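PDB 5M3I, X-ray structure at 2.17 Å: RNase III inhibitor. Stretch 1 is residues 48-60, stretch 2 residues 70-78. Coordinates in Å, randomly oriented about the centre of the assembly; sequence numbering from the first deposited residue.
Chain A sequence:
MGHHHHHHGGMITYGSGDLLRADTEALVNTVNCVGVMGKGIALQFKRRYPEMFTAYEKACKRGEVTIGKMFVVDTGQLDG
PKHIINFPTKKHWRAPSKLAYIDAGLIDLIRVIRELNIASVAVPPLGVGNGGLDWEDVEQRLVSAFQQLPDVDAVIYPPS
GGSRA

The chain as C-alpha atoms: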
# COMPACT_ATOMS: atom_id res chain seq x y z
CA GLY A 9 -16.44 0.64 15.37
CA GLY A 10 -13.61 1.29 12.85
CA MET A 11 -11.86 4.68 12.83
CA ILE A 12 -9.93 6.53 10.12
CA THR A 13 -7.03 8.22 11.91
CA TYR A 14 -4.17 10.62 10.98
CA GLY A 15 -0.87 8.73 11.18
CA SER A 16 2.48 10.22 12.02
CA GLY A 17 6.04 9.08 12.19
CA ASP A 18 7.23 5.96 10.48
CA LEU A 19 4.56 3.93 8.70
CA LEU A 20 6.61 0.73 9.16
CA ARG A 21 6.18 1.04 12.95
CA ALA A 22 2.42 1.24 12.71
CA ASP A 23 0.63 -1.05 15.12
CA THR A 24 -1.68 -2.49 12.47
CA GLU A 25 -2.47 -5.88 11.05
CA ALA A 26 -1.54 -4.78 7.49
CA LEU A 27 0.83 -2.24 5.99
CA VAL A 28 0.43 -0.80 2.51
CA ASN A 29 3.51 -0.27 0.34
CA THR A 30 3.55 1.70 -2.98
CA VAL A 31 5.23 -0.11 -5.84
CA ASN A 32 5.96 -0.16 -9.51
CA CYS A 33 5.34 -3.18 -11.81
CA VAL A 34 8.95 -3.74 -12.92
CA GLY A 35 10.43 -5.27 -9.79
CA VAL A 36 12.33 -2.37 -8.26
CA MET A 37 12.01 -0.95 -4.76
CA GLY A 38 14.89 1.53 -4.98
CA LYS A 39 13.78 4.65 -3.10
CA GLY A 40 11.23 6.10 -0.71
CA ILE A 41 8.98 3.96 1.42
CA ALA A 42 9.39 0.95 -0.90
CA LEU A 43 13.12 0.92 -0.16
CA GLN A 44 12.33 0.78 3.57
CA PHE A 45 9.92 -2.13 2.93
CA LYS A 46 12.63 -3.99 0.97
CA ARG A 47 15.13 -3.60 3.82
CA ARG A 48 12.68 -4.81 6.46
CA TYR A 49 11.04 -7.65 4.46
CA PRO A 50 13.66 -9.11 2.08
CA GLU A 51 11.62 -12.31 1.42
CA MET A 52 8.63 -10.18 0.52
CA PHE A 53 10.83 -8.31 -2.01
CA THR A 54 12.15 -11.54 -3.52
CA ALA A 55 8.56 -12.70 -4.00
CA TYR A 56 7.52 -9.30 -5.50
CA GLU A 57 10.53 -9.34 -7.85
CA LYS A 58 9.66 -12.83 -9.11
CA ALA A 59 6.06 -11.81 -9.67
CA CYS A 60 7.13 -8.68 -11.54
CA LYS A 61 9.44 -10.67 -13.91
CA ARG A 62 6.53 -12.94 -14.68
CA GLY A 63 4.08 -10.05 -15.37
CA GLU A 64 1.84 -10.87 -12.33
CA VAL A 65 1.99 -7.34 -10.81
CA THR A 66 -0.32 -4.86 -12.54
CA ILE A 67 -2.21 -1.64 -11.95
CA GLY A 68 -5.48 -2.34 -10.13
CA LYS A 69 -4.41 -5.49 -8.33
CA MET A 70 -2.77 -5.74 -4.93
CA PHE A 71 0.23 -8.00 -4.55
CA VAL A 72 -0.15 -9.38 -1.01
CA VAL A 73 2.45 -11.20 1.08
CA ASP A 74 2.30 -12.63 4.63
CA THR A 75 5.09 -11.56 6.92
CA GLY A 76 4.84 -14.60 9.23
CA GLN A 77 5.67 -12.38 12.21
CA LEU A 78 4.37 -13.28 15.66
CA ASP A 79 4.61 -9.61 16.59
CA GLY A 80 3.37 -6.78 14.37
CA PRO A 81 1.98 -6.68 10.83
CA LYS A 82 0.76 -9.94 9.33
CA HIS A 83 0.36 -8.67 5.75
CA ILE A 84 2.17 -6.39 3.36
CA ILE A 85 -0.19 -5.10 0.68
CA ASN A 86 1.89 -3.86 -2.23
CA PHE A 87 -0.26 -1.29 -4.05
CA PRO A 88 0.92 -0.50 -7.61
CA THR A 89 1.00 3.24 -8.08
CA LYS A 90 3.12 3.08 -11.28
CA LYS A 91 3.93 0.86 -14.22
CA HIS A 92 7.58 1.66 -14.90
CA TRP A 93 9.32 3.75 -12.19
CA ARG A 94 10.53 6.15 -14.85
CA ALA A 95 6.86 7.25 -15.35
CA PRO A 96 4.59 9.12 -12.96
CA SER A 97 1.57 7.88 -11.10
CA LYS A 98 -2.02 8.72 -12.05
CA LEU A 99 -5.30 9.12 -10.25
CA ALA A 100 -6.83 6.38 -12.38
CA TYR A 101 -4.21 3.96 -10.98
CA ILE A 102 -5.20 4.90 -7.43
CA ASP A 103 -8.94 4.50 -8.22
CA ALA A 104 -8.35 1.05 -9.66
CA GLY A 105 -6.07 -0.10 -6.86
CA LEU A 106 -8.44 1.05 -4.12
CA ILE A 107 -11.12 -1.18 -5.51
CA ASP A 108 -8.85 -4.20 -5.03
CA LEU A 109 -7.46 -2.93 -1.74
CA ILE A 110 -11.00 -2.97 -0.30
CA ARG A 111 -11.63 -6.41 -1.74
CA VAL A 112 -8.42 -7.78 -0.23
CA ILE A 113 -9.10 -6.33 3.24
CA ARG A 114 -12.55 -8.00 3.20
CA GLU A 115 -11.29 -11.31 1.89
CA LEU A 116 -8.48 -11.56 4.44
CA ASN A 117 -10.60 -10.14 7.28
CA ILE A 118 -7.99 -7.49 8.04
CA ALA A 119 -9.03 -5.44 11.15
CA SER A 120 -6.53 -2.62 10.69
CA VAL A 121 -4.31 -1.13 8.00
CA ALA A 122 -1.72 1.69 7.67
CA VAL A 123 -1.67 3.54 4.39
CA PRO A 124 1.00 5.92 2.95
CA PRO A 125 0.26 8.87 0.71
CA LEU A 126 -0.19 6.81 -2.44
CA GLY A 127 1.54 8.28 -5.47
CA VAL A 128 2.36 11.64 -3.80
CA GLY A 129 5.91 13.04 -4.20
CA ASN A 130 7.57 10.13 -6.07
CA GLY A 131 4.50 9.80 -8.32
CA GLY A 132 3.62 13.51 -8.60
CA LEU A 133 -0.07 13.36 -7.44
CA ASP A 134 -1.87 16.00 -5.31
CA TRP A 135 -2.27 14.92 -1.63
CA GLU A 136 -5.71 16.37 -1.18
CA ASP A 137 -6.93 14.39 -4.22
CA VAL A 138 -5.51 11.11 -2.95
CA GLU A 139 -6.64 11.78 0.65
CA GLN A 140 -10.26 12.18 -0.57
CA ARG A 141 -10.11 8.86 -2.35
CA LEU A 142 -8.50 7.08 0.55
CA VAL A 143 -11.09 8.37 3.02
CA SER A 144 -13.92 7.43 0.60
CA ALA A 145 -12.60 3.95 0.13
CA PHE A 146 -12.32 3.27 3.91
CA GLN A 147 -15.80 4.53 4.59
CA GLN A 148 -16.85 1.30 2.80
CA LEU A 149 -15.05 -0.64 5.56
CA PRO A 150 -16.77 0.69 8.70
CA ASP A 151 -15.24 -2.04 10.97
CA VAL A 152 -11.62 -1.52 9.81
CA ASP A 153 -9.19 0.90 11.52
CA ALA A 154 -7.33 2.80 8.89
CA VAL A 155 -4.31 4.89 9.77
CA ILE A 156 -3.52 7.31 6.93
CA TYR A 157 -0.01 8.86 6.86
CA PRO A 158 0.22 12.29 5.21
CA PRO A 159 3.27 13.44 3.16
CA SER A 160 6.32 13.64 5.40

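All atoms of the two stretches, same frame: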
# COMPACT_ATOMS: atom_id res chain seq x y z
N ARG A 48 13.32 -4.14 5.33
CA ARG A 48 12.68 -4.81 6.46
C ARG A 48 12.16 -6.21 6.11
O ARG A 48 12.17 -7.06 6.96
CB ARG A 48 11.55 -3.92 6.98
CG ARG A 48 10.81 -4.44 8.19
CD ARG A 48 11.65 -4.41 9.46
NE ARG A 48 10.82 -4.98 10.51
CZ ARG A 48 10.60 -6.29 10.69
NH1 ARG A 48 11.19 -7.22 9.94
NH2 ARG A 48 9.79 -6.67 11.66
N TYR A 49 11.67 -6.41 4.88
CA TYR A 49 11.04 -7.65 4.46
C TYR A 49 11.68 -8.20 3.19
O TYR A 49 11.06 -8.25 2.15
CB TYR A 49 9.55 -7.43 4.23
CG TYR A 49 8.82 -6.92 5.46
CD1 TYR A 49 8.59 -7.74 6.56
CD2 TYR A 49 8.37 -5.61 5.52
CE1 TYR A 49 7.93 -7.27 7.69
CE2 TYR A 49 7.70 -5.13 6.64
CZ TYR A 49 7.49 -5.97 7.72
OH TYR A 49 6.83 -5.46 8.81
N PRO A 50 12.93 -8.66 3.29
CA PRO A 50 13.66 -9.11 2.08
C PRO A 50 13.01 -10.27 1.31
O PRO A 50 13.12 -10.34 0.08
CB PRO A 50 15.03 -9.52 2.64
CG PRO A 50 14.79 -9.81 4.10
CD PRO A 50 13.73 -8.82 4.51
N GLU A 51 12.32 -11.16 2.03
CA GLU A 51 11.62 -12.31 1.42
C GLU A 51 10.43 -11.84 0.63
O GLU A 51 10.19 -12.32 -0.48
CB GLU A 51 11.21 -13.33 2.48
CG GLU A 51 12.42 -13.96 3.16
CD GLU A 51 12.11 -15.20 3.98
OE1 GLU A 51 11.60 -15.05 5.11
OE2 GLU A 51 12.39 -16.32 3.49
N MET A 52 9.71 -10.88 1.21
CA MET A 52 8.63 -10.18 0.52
C MET A 52 9.15 -9.60 -0.79
O MET A 52 8.55 -9.83 -1.85
CB MET A 52 8.07 -9.07 1.40
CG MET A 52 6.93 -8.27 0.78
SD MET A 52 7.42 -6.94 -0.32
CE MET A 52 8.01 -5.74 0.88
N PHE A 53 10.28 -8.89 -0.76
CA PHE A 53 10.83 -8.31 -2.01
C PHE A 53 11.14 -9.36 -3.06
O PHE A 53 10.88 -9.15 -4.26
CB PHE A 53 12.08 -7.45 -1.77
CG PHE A 53 12.75 -7.00 -3.03
CD1 PHE A 53 12.25 -5.94 -3.76
CD2 PHE A 53 13.88 -7.67 -3.52
CE1 PHE A 53 12.85 -5.52 -4.93
CE2 PHE A 53 14.50 -7.25 -4.70
CZ PHE A 53 13.98 -6.17 -5.41
N THR A 54 11.77 -10.45 -2.62
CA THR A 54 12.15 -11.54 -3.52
C THR A 54 10.90 -12.07 -4.18
O THR A 54 10.94 -12.37 -5.37
CB THR A 54 12.86 -12.69 -2.77
OG1 THR A 54 13.99 -12.18 -2.05
CG2 THR A 54 13.32 -13.79 -3.73
N ALA A 55 9.81 -12.20 -3.43
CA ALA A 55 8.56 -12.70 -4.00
C ALA A 55 7.98 -11.72 -5.02
O ALA A 55 7.64 -12.10 -6.14
CB ALA A 55 7.56 -13.02 -2.92
N TYR A 56 7.91 -10.44 -4.62
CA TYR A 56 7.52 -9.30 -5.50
C TYR A 56 8.33 -9.21 -6.79
O TYR A 56 7.79 -8.98 -7.87
CB TYR A 56 7.66 -7.98 -4.73
CG TYR A 56 7.75 -6.75 -5.57
CD1 TYR A 56 6.62 -6.14 -6.09
CD2 TYR A 56 8.99 -6.19 -5.89
CE1 TYR A 56 6.70 -5.01 -6.89
CE2 TYR A 56 9.07 -5.06 -6.68
CZ TYR A 56 7.94 -4.49 -7.19
OH TYR A 56 8.02 -3.36 -7.98
N GLU A 57 9.64 -9.38 -6.68
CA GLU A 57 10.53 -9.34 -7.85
C GLU A 57 10.23 -10.48 -8.79
O GLU A 57 10.18 -10.28 -10.00
CB GLU A 57 12.00 -9.36 -7.42
CG GLU A 57 13.00 -9.29 -8.56
CD GLU A 57 14.44 -9.25 -8.07
OE1 GLU A 57 14.78 -10.07 -7.16
OE2 GLU A 57 15.22 -8.40 -8.58
N LYS A 58 10.03 -11.68 -8.25
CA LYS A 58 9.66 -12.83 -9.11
C LYS A 58 8.36 -12.57 -9.85
O LYS A 58 8.26 -12.78 -11.05
CB LYS A 58 9.53 -14.13 -8.33
CG LYS A 58 10.85 -14.77 -7.95
CD LYS A 58 10.74 -16.29 -7.90
CE LYS A 58 9.64 -16.78 -6.95
NZ LYS A 58 9.40 -18.23 -7.12
N ALA A 59 7.36 -12.11 -9.10
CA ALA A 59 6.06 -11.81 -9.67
C ALA A 59 6.12 -10.72 -10.73
O ALA A 59 5.38 -10.78 -11.72
CB ALA A 59 5.09 -11.42 -8.58
N CYS A 60 6.99 -9.73 -10.54
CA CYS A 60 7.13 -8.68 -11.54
C CYS A 60 7.75 -9.22 -12.84
O CYS A 60 7.28 -8.86 -13.92
CB CYS A 60 7.94 -7.51 -11.00
SG CYS A 60 7.06 -6.43 -9.85
N MET A 70 -3.71 -5.66 -6.00
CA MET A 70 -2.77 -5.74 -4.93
C MET A 70 -1.89 -6.98 -5.11
O MET A 70 -2.40 -8.04 -5.51
CB MET A 70 -3.51 -5.79 -3.58
CG MET A 70 -4.41 -4.58 -3.23
SD MET A 70 -3.60 -2.95 -3.29
CE MET A 70 -3.91 -2.50 -5.01
N PHE A 71 -0.61 -6.86 -4.76
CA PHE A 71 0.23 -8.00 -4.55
C PHE A 71 0.49 -8.21 -3.06
O PHE A 71 1.22 -7.42 -2.43
CB PHE A 71 1.52 -7.84 -5.33
CG PHE A 71 2.42 -9.03 -5.25
CD1 PHE A 71 2.07 -10.21 -5.91
CD2 PHE A 71 3.56 -8.99 -4.48
CE1 PHE A 71 2.88 -11.34 -5.81
CE2 PHE A 71 4.37 -10.12 -4.37
CZ PHE A 71 4.04 -11.29 -5.04
N VAL A 72 -0.11 -9.24 -2.47
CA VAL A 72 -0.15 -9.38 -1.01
C VAL A 72 0.80 -10.46 -0.56
O VAL A 72 0.80 -11.54 -1.12
CB VAL A 72 -1.58 -9.73 -0.53
CG1 VAL A 72 -1.66 -9.75 0.99
CG2 VAL A 72 -2.57 -8.69 -1.06
N VAL A 73 1.55 -10.21 0.50
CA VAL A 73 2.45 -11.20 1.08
C VAL A 73 2.25 -11.25 2.60
O VAL A 73 2.08 -10.22 3.25
CB VAL A 73 3.92 -10.84 0.75
CG1 VAL A 73 4.85 -11.94 1.24
CG2 VAL A 73 4.17 -10.65 -0.75
N ASP A 74 2.32 -12.45 3.17
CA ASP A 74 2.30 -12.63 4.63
C ASP A 74 3.68 -12.49 5.18
O ASP A 74 4.63 -13.01 4.62
CB ASP A 74 1.75 -14.00 4.99
CG ASP A 74 0.26 -14.08 4.73
OD1 ASP A 74 -0.23 -13.41 3.76
OD2 ASP A 74 -0.41 -14.79 5.53
N THR A 75 3.79 -11.75 6.27
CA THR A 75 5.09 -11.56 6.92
C THR A 75 5.52 -12.78 7.74
O THR A 75 6.72 -13.06 7.88
CB THR A 75 5.06 -10.35 7.88
OG1 THR A 75 4.21 -10.64 8.99
CG2 THR A 75 4.59 -9.06 7.14
N GLY A 76 4.54 -13.49 8.31
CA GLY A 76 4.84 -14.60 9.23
C GLY A 76 5.40 -14.20 10.59
O GLY A 76 6.10 -14.97 11.23
N GLN A 77 5.14 -12.96 11.00
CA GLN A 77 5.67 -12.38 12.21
C GLN A 77 4.67 -12.60 13.32
O GLN A 77 3.47 -12.35 13.11
CB GLN A 77 5.89 -10.86 12.09
CG GLN A 77 6.79 -10.37 10.97
CD GLN A 77 8.23 -10.89 10.97
OE1 GLN A 77 8.83 -11.08 9.90
NE2 GLN A 77 8.78 -11.17 12.14
N LEU A 78 5.15 -13.11 14.45
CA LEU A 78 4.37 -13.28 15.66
C LEU A 78 3.94 -11.94 16.24
O LEU A 78 2.78 -11.79 16.69
CB LEU A 78 5.19 -14.12 16.70
CG LEU A 78 4.81 -14.08 18.19
CD1 LEU A 78 3.43 -14.71 18.46
CD2 LEU A 78 5.87 -14.76 19.05

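Helix 50-60 lies across strand 71-74 with the two axes 9.1 Å apart at closest approach and an angle of 146° between their N-to-C directions, so the elements run roughly antiparallel. The register agrees: M52 CA sits 6.3 Å from V73 CA, and Y56 CA lies 7.5 Å from F71 CA. No hydrogen bond crosses between the stretches; within the helix, backbone N-H groups from F53 to C60 each bond to the carbonyl four residues back, as in Y56 N to M52 O (2.9 Å). The two stretches bury 366 Å² between them, and side-chain pairs such as M52 with V73 meet through apolar atoms.

F71 contributes most, 80 Å². With chi1 in the t well, its ring reaches the helix backbone: F71 CE2 is 3.4 Å from Y56 CA, and F71 CZ is 3.9 Å from A55 O. On the next turn, A59 CB approaches F71 CE1 to 3.5 Å, an apolar contact. F71 CD2 lies at the edge of the Y56 ring, near its plane.

V73 covers 48 Å². Strand alternation directs its CA-to-CB bond toward the helix, like that of F71, while V72 points away. V73 CG2 meets M52 CG at 4.0 Å, a purely hydrophobic contact.

Y49, at the N-cap position, adds 45 Å². Y49 CE1 packs 3.8 Å from T75 CG2, while T75 OG1 accepts a hydrogen bond from Q77 N (3.2 Å), bracing the loop locally.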